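Local coordinates for protein bacterioferritin (Mycobacterium tuberculosis, PDB 3UOI) that probably stores iron in a heme-bearing shell of 24 subunits, oxidizing Fe(2+) with dioxygen and depositing the ferric product as a mineral core in the central cavity, at residues E20-I24 against E53-A57; Y27-S31 against L79-Q83; E59-R63 against D115-L121; D92-Y97 against H132-E137. Numbering follows the deposited sequence.

Contact 1 of 4, residues E20-I24 against E53-A57; sequences ELTAI and EMRHA. With HEM (protoporphyrin IX containing Fe), chain B.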
# COMPACT_ATOMS: atom_id res chain seq x y z
N GLU A 20 44.52 5.63 25.11
CA GLU A 20 43.22 5.84 24.49
C GLU A 20 42.48 6.98 25.18
O GLU A 20 41.83 7.79 24.51
CB GLU A 20 42.38 4.56 24.54
CG GLU A 20 43.01 3.38 23.81
CD GLU A 20 43.21 3.66 22.33
OE1 GLU A 20 43.71 2.77 21.62
OE2 GLU A 20 42.87 4.78 21.88
N LEU A 21 42.57 7.04 26.50
CA LEU A 21 41.90 8.08 27.22
C LEU A 21 42.49 9.44 26.84
O LEU A 21 41.78 10.37 26.68
CB LEU A 21 41.99 7.80 28.69
CG LEU A 21 41.31 6.53 29.10
CD1 LEU A 21 41.45 6.43 30.50
CD2 LEU A 21 39.90 6.63 28.78
N THR A 22 43.79 9.51 26.69
CA THR A 22 44.42 10.76 26.32
C THR A 22 43.94 11.19 24.94
O THR A 22 43.62 12.32 24.71
CB THR A 22 45.92 10.55 26.36
OG1 THR A 22 46.23 9.66 27.41
CG2 THR A 22 46.68 11.79 26.55
N ALA A 23 43.89 10.23 24.04
CA ALA A 23 43.44 10.44 22.67
C ALA A 23 41.96 10.88 22.56
O ALA A 23 41.61 11.66 21.71
CB ALA A 23 43.70 9.28 21.84
N ILE A 24 41.11 10.33 23.41
CA ILE A 24 39.74 10.70 23.37
C ILE A 24 39.69 12.16 23.68
O ILE A 24 39.15 12.93 22.92
CB ILE A 24 38.95 9.98 24.46
CG1 ILE A 24 38.70 8.53 24.08
CG2 ILE A 24 37.69 10.69 24.65
CD1 ILE A 24 38.33 7.69 25.15
N GLU A 53 38.30 6.20 19.28
CA GLU A 53 39.22 6.00 20.39
C GLU A 53 38.45 5.59 21.64
O GLU A 53 38.89 4.73 22.40
CB GLU A 53 40.02 7.28 20.66
CG GLU A 53 41.51 7.15 20.40
CD GLU A 53 41.82 6.14 19.31
OE1 GLU A 53 41.47 6.40 18.14
OE2 GLU A 53 42.43 5.09 19.63
N MET A 54 37.29 6.22 21.84
CA MET A 54 36.44 5.90 22.98
C MET A 54 36.03 4.44 22.93
O MET A 54 36.02 3.75 23.95
CB MET A 54 35.20 6.80 22.99
CG MET A 54 35.43 8.16 23.62
SD MET A 54 33.91 9.12 23.77
CE MET A 54 34.43 10.69 23.07
N ARG A 55 35.70 3.96 21.74
CA ARG A 55 35.32 2.57 21.54
C ARG A 55 36.49 1.66 21.88
O ARG A 55 36.31 0.60 22.48
CB ARG A 55 34.86 2.34 20.10
CG ARG A 55 33.36 2.48 19.89
CD ARG A 55 32.93 1.84 18.58
NE ARG A 55 33.37 2.60 17.42
CZ ARG A 55 32.92 3.81 17.10
NH1 ARG A 55 32.00 4.40 17.86
NH2 ARG A 55 33.38 4.43 16.03
N HIS A 56 37.69 2.08 21.50
CA HIS A 56 38.90 1.31 21.78
C HIS A 56 39.09 1.21 23.32
O HIS A 56 39.42 0.18 23.81
CB HIS A 56 40.12 1.96 21.17
CG HIS A 56 40.26 1.75 19.71
ND1 HIS A 56 41.00 2.58 18.93
CD2 HIS A 56 39.78 0.79 18.90
CE1 HIS A 56 40.98 2.15 17.70
NE2 HIS A 56 40.24 1.07 17.65
N ALA A 57 38.84 2.30 24.02
CA ALA A 57 38.96 2.34 25.47
C ALA A 57 37.97 1.35 26.10
O ALA A 57 38.34 0.55 26.92
CB ALA A 57 38.74 3.67 25.95
CHA HEM B . 29.67 8.58 23.04
CHB HEM B . 31.60 12.72 24.54
CHC HEM B . 34.67 10.22 27.29
CHD HEM B . 32.61 6.04 25.99
C1A HEM B . 29.78 9.93 23.32
C2A HEM B . 28.86 10.99 23.03
C3A HEM B . 29.44 12.14 23.44
C4A HEM B . 30.70 11.83 24.00
CMA HEM B . 28.88 13.57 23.40
CAA HEM B . 27.48 10.74 22.35
CBA HEM B . 26.66 9.85 23.29
CGA HEM B . 25.21 10.27 23.51
O1A HEM B . 24.57 9.91 24.57
O2A HEM B . 24.66 10.95 22.61
C1B HEM B . 32.65 12.41 25.38
C2B HEM B . 33.64 13.34 25.91
C3B HEM B . 34.48 12.66 26.68
C4B HEM B . 34.06 11.26 26.65
CMB HEM B . 33.72 14.87 25.67
CAB HEM B . 35.67 13.34 27.42
CBB HEM B . 36.66 12.62 27.93
C1C HEM B . 34.42 8.85 27.22
C2C HEM B . 35.21 7.79 27.83
C3C HEM B . 34.60 6.64 27.47
C4C HEM B . 33.48 6.93 26.59
CMC HEM B . 36.47 7.99 28.72
CAC HEM B . 35.00 5.22 27.87
CBC HEM B . 34.53 4.26 27.06
C1D HEM B . 31.69 6.35 25.02
C2D HEM B . 31.00 5.37 24.23
C3D HEM B . 30.10 6.19 23.33
C4D HEM B . 30.33 7.54 23.67
CMD HEM B . 31.10 3.81 24.32
CAD HEM B . 29.11 5.72 22.29
CBD HEM B . 29.93 5.37 21.06
CGD HEM B . 28.94 5.06 19.98
O1D HEM B . 27.86 5.73 19.93
O2D HEM B . 29.23 4.15 19.19
NA HEM B . 30.89 10.50 23.88
NB HEM B . 32.94 11.14 25.83
NC HEM B . 33.40 8.26 26.49
ND HEM B . 31.35 7.64 24.65
FE HEM B . 32.15 9.29 25.19
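How one helix pair can serve both a heme site and a predicted diiron site is well illustrated where 20-24 meets 53-57. The helices run nearly antiparallel (155°) with their axes 8.6 Å apart, and the register pairs Glu-20 with Ala-57 and Ile-24 with Glu-53, each with CA atoms 5.6 Å apart. Ile-24 wedges into the seam: its CD1 lies 3.3 Å from Met-54 CG and 4.1 Å from Ala-57 CB, and its CG2 is 3.9 Å from HEM CBB, lining the heme pocket. Met-54 SD reaches 2.3 Å to the heme FE, whose other axial ligand is Met-54 of the second subunit. Glu-20 and Glu-53 turn their carboxylates together on another side of the seam. Glu-20, Glu-53 and His-56 are predicted ligands of iron 1, Glu-53 of iron 2 as well, consistent with clustered acids at a ferroxidase centre. His-56 ND1 donates to Glu-53 OE2 (3.0 Å), an oxygen whose placing is less certain, while His-56 NE2 is held by Asp-128; Glu-20 OE1 is bonded to Gln-16. Helices 7-36 and 40-66 thus form one pair of the ferritin bundle, and helix 116-146 closes over the acidic side, bringing Ile-125 and Glu-129 against it.

Contact 2 of 4, residues Y27-S31 against L79-Q83; sequences YFLHS and LRIGQ. With HEM (protoporphyrin IX containing Fe), chain B.
A well-placed histidine can help fasten a helix to a passing loop. Residues 27-31 form a regular turn of helix, whereas 79-83 is extended through Gly-82 (phi/psi -103/114 at Ile-81 and -74/135 at Gly-82) before bending at Gln-83 (-100/4). The nearest CA pair is His-30 with Ile-81, at 7.2 Å, a gap that side chains must bridge. His-30 does so with chi1 at -86° (m) and chi2 at -178°, which carry the ring from a sideways start to the loop: Gly-82 N donates to His-30 NE2 at 3.0 Å and 160°, and NE2 also lies 3.4 Å from Ile-81 CA. At the far side of the ring, ND1 makes a weak hydrogen bond to Asp-92. Ile-81, with both chi angles m, folds its CD1 to 3.6 Å from Leu-29 CD2, Leu-29 being t,p. Phe-28 (chi1 t, chi2 84°) turns to the heme, so that methyl CMB sits over one ring face, 3.4 Å from Phe-28 CE2. Ser-31 bends back, OG donating to Phe-28 O at 3.0 Å. Such a long crossover, linking the second and third bundle helices, is characteristic of ferritins. It runs along the outside of helix 7-36; helix 85-112 lies beyond His-30, helix 40-66 touches Phe-28 and Ser-31, and Tyr-73 of the second subunit packs on Phe-28.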
# COMPACT_ATOMS: atom_id res chain seq x y z
N TYR A 27 41.51 14.33 20.88
CA TYR A 27 40.75 14.33 19.66
C TYR A 27 39.46 15.09 19.80
O TYR A 27 39.08 15.83 18.95
CB TYR A 27 40.50 12.90 19.11
CG TYR A 27 41.73 12.07 18.69
CD1 TYR A 27 42.97 12.63 18.57
CD2 TYR A 27 41.64 10.74 18.43
CE1 TYR A 27 44.08 11.88 18.22
CE2 TYR A 27 42.76 9.99 18.06
CZ TYR A 27 43.99 10.56 17.98
OH TYR A 27 45.13 9.83 17.62
N PHE A 28 38.80 14.91 20.91
CA PHE A 28 37.53 15.59 21.08
C PHE A 28 37.67 17.08 21.12
O PHE A 28 37.05 17.74 20.36
CB PHE A 28 36.80 15.15 22.35
CG PHE A 28 35.34 15.55 22.39
CD1 PHE A 28 34.36 14.78 21.78
CD2 PHE A 28 34.93 16.69 23.03
CE1 PHE A 28 33.03 15.13 21.83
CE2 PHE A 28 33.58 17.03 23.07
CZ PHE A 28 32.65 16.25 22.47
N LEU A 29 38.55 17.57 21.99
CA LEU A 29 38.74 18.99 22.18
C LEU A 29 39.20 19.61 20.89
O LEU A 29 38.78 20.64 20.56
CB LEU A 29 39.68 19.31 23.30
CG LEU A 29 39.89 20.79 23.54
CD1 LEU A 29 38.77 21.42 24.22
CD2 LEU A 29 41.10 20.96 24.32
N HIS A 30 40.02 18.91 20.14
CA HIS A 30 40.43 19.36 18.83
C HIS A 30 39.24 19.52 17.88
O HIS A 30 39.17 20.48 17.16
CB HIS A 30 41.47 18.44 18.22
CG HIS A 30 42.87 18.75 18.62
ND1 HIS A 30 43.95 18.06 18.14
CD2 HIS A 30 43.36 19.67 19.46
CE1 HIS A 30 45.04 18.54 18.67
NE2 HIS A 30 44.71 19.52 19.48
N SER A 31 38.31 18.58 17.92
CA SER A 31 37.10 18.66 17.12
C SER A 31 36.19 19.85 17.48
O SER A 31 35.67 20.50 16.62
CB SER A 31 36.35 17.34 17.06
OG SER A 31 35.37 17.27 17.98
N LEU A 79 48.48 15.79 26.90
CA LEU A 79 47.88 16.36 25.72
C LEU A 79 48.78 17.35 24.94
O LEU A 79 49.50 18.11 25.51
CB LEU A 79 46.61 17.07 26.14
CG LEU A 79 45.18 16.51 26.29
CD1 LEU A 79 45.03 15.03 26.51
CD2 LEU A 79 44.47 17.25 27.36
N ARG A 80 48.72 17.30 23.63
CA ARG A 80 49.34 18.30 22.79
C ARG A 80 48.23 18.99 22.06
O ARG A 80 47.69 18.47 21.16
CB ARG A 80 50.25 17.65 21.77
CG ARG A 80 51.54 17.16 22.28
CD ARG A 80 52.08 16.08 21.43
NE ARG A 80 51.75 14.75 21.92
CZ ARG A 80 52.62 13.76 21.98
NH1 ARG A 80 53.85 13.94 21.56
NH2 ARG A 80 52.26 12.59 22.45
N ILE A 81 47.88 20.18 22.47
CA ILE A 81 46.76 20.85 21.89
C ILE A 81 47.12 21.94 20.88
O ILE A 81 47.71 22.92 21.22
CB ILE A 81 45.96 21.45 22.96
CG1 ILE A 81 45.40 20.35 23.89
CG2 ILE A 81 44.96 22.36 22.36
CD1 ILE A 81 44.29 19.55 23.40
N GLY A 82 46.78 21.69 19.64
CA GLY A 82 47.12 22.55 18.54
C GLY A 82 46.37 23.85 18.41
O GLY A 82 45.19 23.92 18.56
N GLN A 83 47.12 24.90 18.16
CA GLN A 83 46.55 26.20 18.06
C GLN A 83 46.35 26.61 16.59
O GLN A 83 45.97 27.70 16.28
CB GLN A 83 47.33 27.20 18.92
CG GLN A 83 46.91 27.30 20.42
CD GLN A 83 45.38 27.50 20.69
OE1 GLN A 83 44.66 28.04 19.89
NE2 GLN A 83 44.92 27.05 21.85
CHA HEM B . 29.67 8.58 23.04
CHB HEM B . 31.60 12.72 24.54
CHC HEM B . 34.67 10.22 27.29
CHD HEM B . 32.61 6.04 25.99
C1A HEM B . 29.78 9.93 23.32
C2A HEM B . 28.86 10.99 23.03
C3A HEM B . 29.44 12.14 23.44
C4A HEM B . 30.70 11.83 24.00
CMA HEM B . 28.88 13.57 23.40
CAA HEM B . 27.48 10.74 22.35
CBA HEM B . 26.66 9.85 23.29
CGA HEM B . 25.21 10.27 23.51
O1A HEM B . 24.57 9.91 24.57
O2A HEM B . 24.66 10.95 22.61
C1B HEM B . 32.65 12.41 25.38
C2B HEM B . 33.64 13.34 25.91
C3B HEM B . 34.48 12.66 26.68
C4B HEM B . 34.06 11.26 26.65
CMB HEM B . 33.72 14.87 25.67
CAB HEM B . 35.67 13.34 27.42
CBB HEM B . 36.66 12.62 27.93
C1C HEM B . 34.42 8.85 27.22
C2C HEM B . 35.21 7.79 27.83
C3C HEM B . 34.60 6.64 27.47
C4C HEM B . 33.48 6.93 26.59
CMC HEM B . 36.47 7.99 28.72
CAC HEM B . 35.00 5.22 27.87
CBC HEM B . 34.53 4.26 27.06
C1D HEM B . 31.69 6.35 25.02
C2D HEM B . 31.00 5.37 24.23
C3D HEM B . 30.10 6.19 23.33
C4D HEM B . 30.33 7.54 23.67
CMD HEM B . 31.10 3.81 24.32
CAD HEM B . 29.11 5.72 22.29
CBD HEM B . 29.93 5.37 21.06
CGD HEM B . 28.94 5.06 19.98
O1D HEM B . 27.86 5.73 19.93
O2D HEM B . 29.23 4.15 19.19
NA HEM B . 30.89 10.50 23.88
NB HEM B . 32.94 11.14 25.83
NC HEM B . 33.40 8.26 26.49
ND HEM B . 31.35 7.64 24.65
FE HEM B . 32.15 9.29 25.19

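Contact 3 of 4, residues E59-R63 against D115-L121; sequences EITDR and DTTSAVL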
# COMPACT_ATOMS: atom_id res chain seq x y z
N GLU A 59 36.68 -1.30 24.69
CA GLU A 59 37.08 -2.64 24.35
C GLU A 59 38.21 -3.15 25.23
O GLU A 59 38.16 -4.24 25.70
CB GLU A 59 37.37 -2.76 22.87
CG GLU A 59 36.11 -2.56 22.10
CD GLU A 59 36.21 -2.59 20.61
OE1 GLU A 59 37.13 -3.19 20.05
OE2 GLU A 59 35.31 -2.03 20.01
N ILE A 60 39.20 -2.33 25.47
CA ILE A 60 40.31 -2.72 26.33
C ILE A 60 39.83 -2.95 27.75
O ILE A 60 40.24 -3.88 28.40
CB ILE A 60 41.46 -1.70 26.31
CG1 ILE A 60 42.10 -1.70 24.96
CG2 ILE A 60 42.51 -2.04 27.25
CD1 ILE A 60 42.66 -0.40 24.54
N THR A 61 38.92 -2.11 28.16
CA THR A 61 38.36 -2.19 29.48
C THR A 61 37.73 -3.55 29.75
O THR A 61 37.97 -4.08 30.77
CB THR A 61 37.33 -1.10 29.70
OG1 THR A 61 37.93 0.14 29.42
CG2 THR A 61 36.85 -1.12 31.11
N ASP A 62 36.98 -4.08 28.80
CA ASP A 62 36.34 -5.38 28.87
C ASP A 62 37.44 -6.45 28.95
O ASP A 62 37.30 -7.39 29.64
CB ASP A 62 35.52 -5.72 27.61
CG ASP A 62 34.29 -4.88 27.40
OD1 ASP A 62 33.74 -4.42 28.34
OD2 ASP A 62 33.87 -4.73 26.28
N ARG A 63 38.51 -6.30 28.17
CA ARG A 63 39.56 -7.30 28.16
C ARG A 63 40.24 -7.40 29.54
O ARG A 63 40.43 -8.46 30.04
CB ARG A 63 40.57 -7.02 27.04
CG ARG A 63 41.49 -8.11 26.64
CD ARG A 63 40.85 -9.46 26.29
NE ARG A 63 41.78 -10.56 26.50
CZ ARG A 63 41.50 -11.84 26.63
NH1 ARG A 63 40.29 -12.26 26.54
NH2 ARG A 63 42.48 -12.68 26.83
N ASP A 115 48.64 -15.40 24.91
CA ASP A 115 47.38 -14.69 25.08
C ASP A 115 46.96 -14.13 23.73
O ASP A 115 47.27 -13.03 23.41
CB ASP A 115 47.54 -13.54 26.06
CG ASP A 115 46.27 -12.86 26.29
OD1 ASP A 115 45.45 -13.06 25.47
OD2 ASP A 115 46.09 -12.16 27.26
N THR A 116 46.35 -14.96 22.93
CA THR A 116 46.02 -14.55 21.58
C THR A 116 44.88 -13.55 21.52
O THR A 116 44.79 -12.74 20.68
CB THR A 116 45.86 -15.72 20.66
OG1 THR A 116 45.07 -16.69 21.30
CG2 THR A 116 47.23 -16.32 20.30
N THR A 117 43.99 -13.68 22.43
CA THR A 117 42.90 -12.80 22.41
C THR A 117 43.38 -11.37 22.60
O THR A 117 43.00 -10.51 21.84
CB THR A 117 41.85 -13.21 23.41
OG1 THR A 117 41.48 -14.55 23.14
CG2 THR A 117 40.64 -12.36 23.30
N SER A 118 44.25 -11.13 23.58
CA SER A 118 44.75 -9.79 23.78
C SER A 118 45.57 -9.29 22.61
O SER A 118 45.39 -8.22 22.18
CB SER A 118 45.53 -9.66 25.06
OG SER A 118 44.92 -10.26 26.15
N ALA A 119 46.42 -10.14 22.08
CA ALA A 119 47.24 -9.75 20.97
C ALA A 119 46.29 -9.34 19.84
O ALA A 119 46.56 -8.40 19.17
CB ALA A 119 48.12 -10.82 20.54
N VAL A 120 45.21 -10.08 19.67
CA VAL A 120 44.28 -9.82 18.60
C VAL A 120 43.60 -8.48 18.73
O VAL A 120 43.53 -7.72 17.81
CB VAL A 120 43.30 -10.99 18.31
CG1 VAL A 120 42.26 -10.60 17.32
CG2 VAL A 120 44.05 -12.13 17.76
N LEU A 121 43.21 -8.15 19.92
CA LEU A 121 42.67 -6.85 20.13
C LEU A 121 43.71 -5.74 19.80
O LEU A 121 43.39 -4.77 19.21
CB LEU A 121 42.21 -6.75 21.56
CG LEU A 121 41.89 -5.37 22.09
CD1 LEU A 121 40.81 -4.77 21.35
CD2 LEU A 121 41.59 -5.41 23.50
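Arg-63 is the polar hub here. Its NE donates to Ser-118 OG (3.2 Å, 162°), and its NH2 forms a salt bridge with Asp-115 OD1 whose hydrogen bond, at 3.3 Å and 129°, is weak. Both acceptors are themselves tied together: Asp-115 OD1 takes the backbone N-H of Ser-118 (3.0 Å), and Ser-118 OG donates to Asp-115 OD2 in a very short 2.5 Å bond. The same carboxylate therefore caps a helix and binds an arginine from another. Arg-63 NH1 has a second acidic partner, Glu-130 of the third subunit, which also bonds Thr-117 OG1. Moving outward, Thr-117 CG2 lies over one face of the guanidinium, 3.3 Å from Arg-63 NH1. Leu-121 then fills the seam, its CD2 being 4.0 Å from both Arg-63 CB and Ile-60 CG1. The segments run almost exactly antiparallel (171°), yet 11.1 Å separates their axes, so long side chains must span the gap. Residue Asp-115 is a textbook N-cap, placed just where helix 116-146 starts near the C-terminal end of helix 40-66, as expected in the up-down-down-up four-helix bundle of the ferritins, in which helices 40-66 and 116-146 run antiparallel.

Contact 4 of 4, residues D92-Y97 against H132-E137; sequences DLAIEY and HIDYLE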
# COMPACT_ATOMS: atom_id res chain seq x y z
N ASP A 92 48.13 15.06 16.82
CA ASP A 92 47.41 13.82 16.70
C ASP A 92 48.31 12.72 16.17
O ASP A 92 48.23 11.62 16.57
CB ASP A 92 46.12 14.02 15.92
CG ASP A 92 45.11 14.91 16.66
OD1 ASP A 92 44.15 15.23 16.03
OD2 ASP A 92 45.26 15.30 17.80
N LEU A 93 49.18 13.09 15.26
CA LEU A 93 50.11 12.17 14.67
C LEU A 93 51.02 11.62 15.71
O LEU A 93 51.34 10.50 15.69
CB LEU A 93 50.94 12.83 13.59
CG LEU A 93 50.44 12.66 12.17
CD1 LEU A 93 51.23 13.48 11.23
CD2 LEU A 93 50.50 11.26 11.77
N ALA A 94 51.45 12.46 16.62
CA ALA A 94 52.39 12.04 17.63
C ALA A 94 51.90 10.99 18.59
O ALA A 94 52.61 10.12 18.88
CB ALA A 94 53.00 13.24 18.36
N ILE A 95 50.69 11.10 19.07
CA ILE A 95 50.07 10.08 19.89
C ILE A 95 49.81 8.72 19.19
O ILE A 95 50.02 7.69 19.72
CB ILE A 95 48.80 10.64 20.58
CG1 ILE A 95 48.22 9.61 21.52
CG2 ILE A 95 47.79 11.05 19.60
CD1 ILE A 95 47.70 10.19 22.74
N GLU A 96 49.36 8.75 17.96
CA GLU A 96 49.23 7.54 17.21
C GLU A 96 50.61 6.85 17.00
O GLU A 96 50.70 5.67 17.08
CB GLU A 96 48.56 7.82 15.87
CG GLU A 96 47.27 8.59 15.91
CD GLU A 96 47.20 9.53 14.76
OE1 GLU A 96 47.99 9.33 13.80
OE2 GLU A 96 46.39 10.45 14.74
N TYR A 97 51.65 7.62 16.73
CA TYR A 97 52.99 7.06 16.61
C TYR A 97 53.45 6.46 17.92
O TYR A 97 54.03 5.43 17.94
CB TYR A 97 53.99 8.05 16.04
CG TYR A 97 54.06 8.06 14.54
CD1 TYR A 97 54.42 6.93 13.86
CD2 TYR A 97 53.81 9.18 13.82
CE1 TYR A 97 54.48 6.91 12.56
CE2 TYR A 97 53.87 9.16 12.50
CZ TYR A 97 54.21 8.02 11.86
OH TYR A 97 54.30 7.94 10.52
N HIS A 132 44.63 5.96 10.63
CA HIS A 132 44.61 7.32 11.07
C HIS A 132 45.85 8.13 10.71
O HIS A 132 45.74 9.23 10.28
CB HIS A 132 44.48 7.35 12.56
CG HIS A 132 43.93 8.62 13.09
ND1 HIS A 132 43.67 8.82 14.42
CD2 HIS A 132 43.62 9.78 12.48
CE1 HIS A 132 43.22 10.03 14.60
NE2 HIS A 132 43.16 10.64 13.43
N ILE A 133 47.02 7.53 10.89
CA ILE A 133 48.25 8.20 10.61
C ILE A 133 48.31 8.52 9.15
O ILE A 133 48.71 9.60 8.81
CB ILE A 133 49.46 7.35 11.01
CG1 ILE A 133 49.62 7.32 12.52
CG2 ILE A 133 50.71 7.86 10.33
CD1 ILE A 133 50.16 6.11 13.00
N ASP A 134 47.89 7.57 8.33
CA ASP A 134 47.88 7.72 6.89
C ASP A 134 46.96 8.89 6.54
O ASP A 134 47.33 9.75 5.83
CB ASP A 134 47.54 6.40 6.20
CG ASP A 134 47.43 6.49 4.68
OD1 ASP A 134 47.98 7.34 4.08
OD2 ASP A 134 46.81 5.64 4.10
N TYR A 135 45.80 8.95 7.16
CA TYR A 135 44.90 10.07 6.97
C TYR A 135 45.48 11.39 7.41
O TYR A 135 45.32 12.34 6.74
CB TYR A 135 43.61 9.88 7.75
CG TYR A 135 42.84 11.14 7.97
CD1 TYR A 135 41.96 11.62 7.03
CD2 TYR A 135 43.01 11.86 9.11
CE1 TYR A 135 41.28 12.76 7.24
CE2 TYR A 135 42.35 12.99 9.32
CZ TYR A 135 41.48 13.46 8.40
OH TYR A 135 40.84 14.61 8.67
N LEU A 136 46.15 11.43 8.53
CA LEU A 136 46.75 12.66 9.05
C LEU A 136 47.96 13.27 8.28
O LEU A 136 48.05 14.47 8.12
CB LEU A 136 47.06 12.49 10.53
CG LEU A 136 45.90 12.34 11.51
CD1 LEU A 136 46.33 11.83 12.83
CD2 LEU A 136 45.22 13.62 11.70
N GLU A 137 48.88 12.41 7.85
CA GLU A 137 50.01 12.72 7.02
C GLU A 137 49.56 13.19 5.64
O GLU A 137 50.06 14.13 5.18
CB GLU A 137 50.99 11.54 6.95
CG GLU A 137 51.48 11.08 8.31
CD GLU A 137 52.51 10.00 8.30
OE1 GLU A 137 52.54 9.19 7.41
OE2 GLU A 137 53.26 9.94 9.23
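Close antiparallel helix packing in the interior of the bundle joins 92-97, on helix 85-112, to 132-137, on helix 116-146. The axes approach to 9.7 Å at a signed crossing angle of -154°, Leu-93 is level with Ile-133, CA atoms 6.0 Å apart, and 400 Å² is buried. Apolar side chains make the middle of the seam: Leu-93 CD2 lies 3.7 Å from Ile-133 CG2, and Leu-93 CG 3.8 Å from Leu-136 CB, while CD2 of Leu-93 also reaches Glu-137 CG at 3.6 Å. On the inner side the character changes. Glu-96 directs its CA-CB bond toward the other helix; its carboxylate, crowded in the model, lies over a face of the His-132 ring, OE2 being 3.2 Å from His-132 ND1 at an angle too poor for a hydrogen bond. Both residues are predicted ligands of iron 2, consistent with the way ferritin four-helix bundles assemble a diiron site: ligands come from successive helices, here with Glu-53 and Glu-129 nearby, and converge between them. The other edge of the seam is polar in a simpler way, since Tyr-97 OH donates to Glu-137 OE2 at 2.6 Å while its ring presents a face to Ile-133 CD1. Glu-137 OE1 is bonded to the backbone N of Met-3, the first modelled residue, of a fourth subunit. Asp-92 sets its CB 3.8 Å from Leu-136 CD1 and hydrogen-bonds Gln-26 on helix 7-36.

In the fold
Four long helices and one crossover loop account for all four contacts, within a single ferritin-like domain. Contact 1 (helices 7-36 and 40-66) lies near the middle, its centre 13 to 15 Å from those of the other three, and it touches each of them. Contacts 2 and 3 fall on opposite sides of the chain's centre, 28 Å apart. Along the chain contact 1 closes before contacts 3 and 4 open, whereas contact 2 crosses both contact 1 and contact 3. Contacts 1 and 4 together bring in most of the predicted iron ligands, and Tyr-27 of contact 2, probably hydrogen-bonded to Glu-96, stands between them. Contacts 1 and 2 share the heme; all four contacts also involve neighbouring subunits.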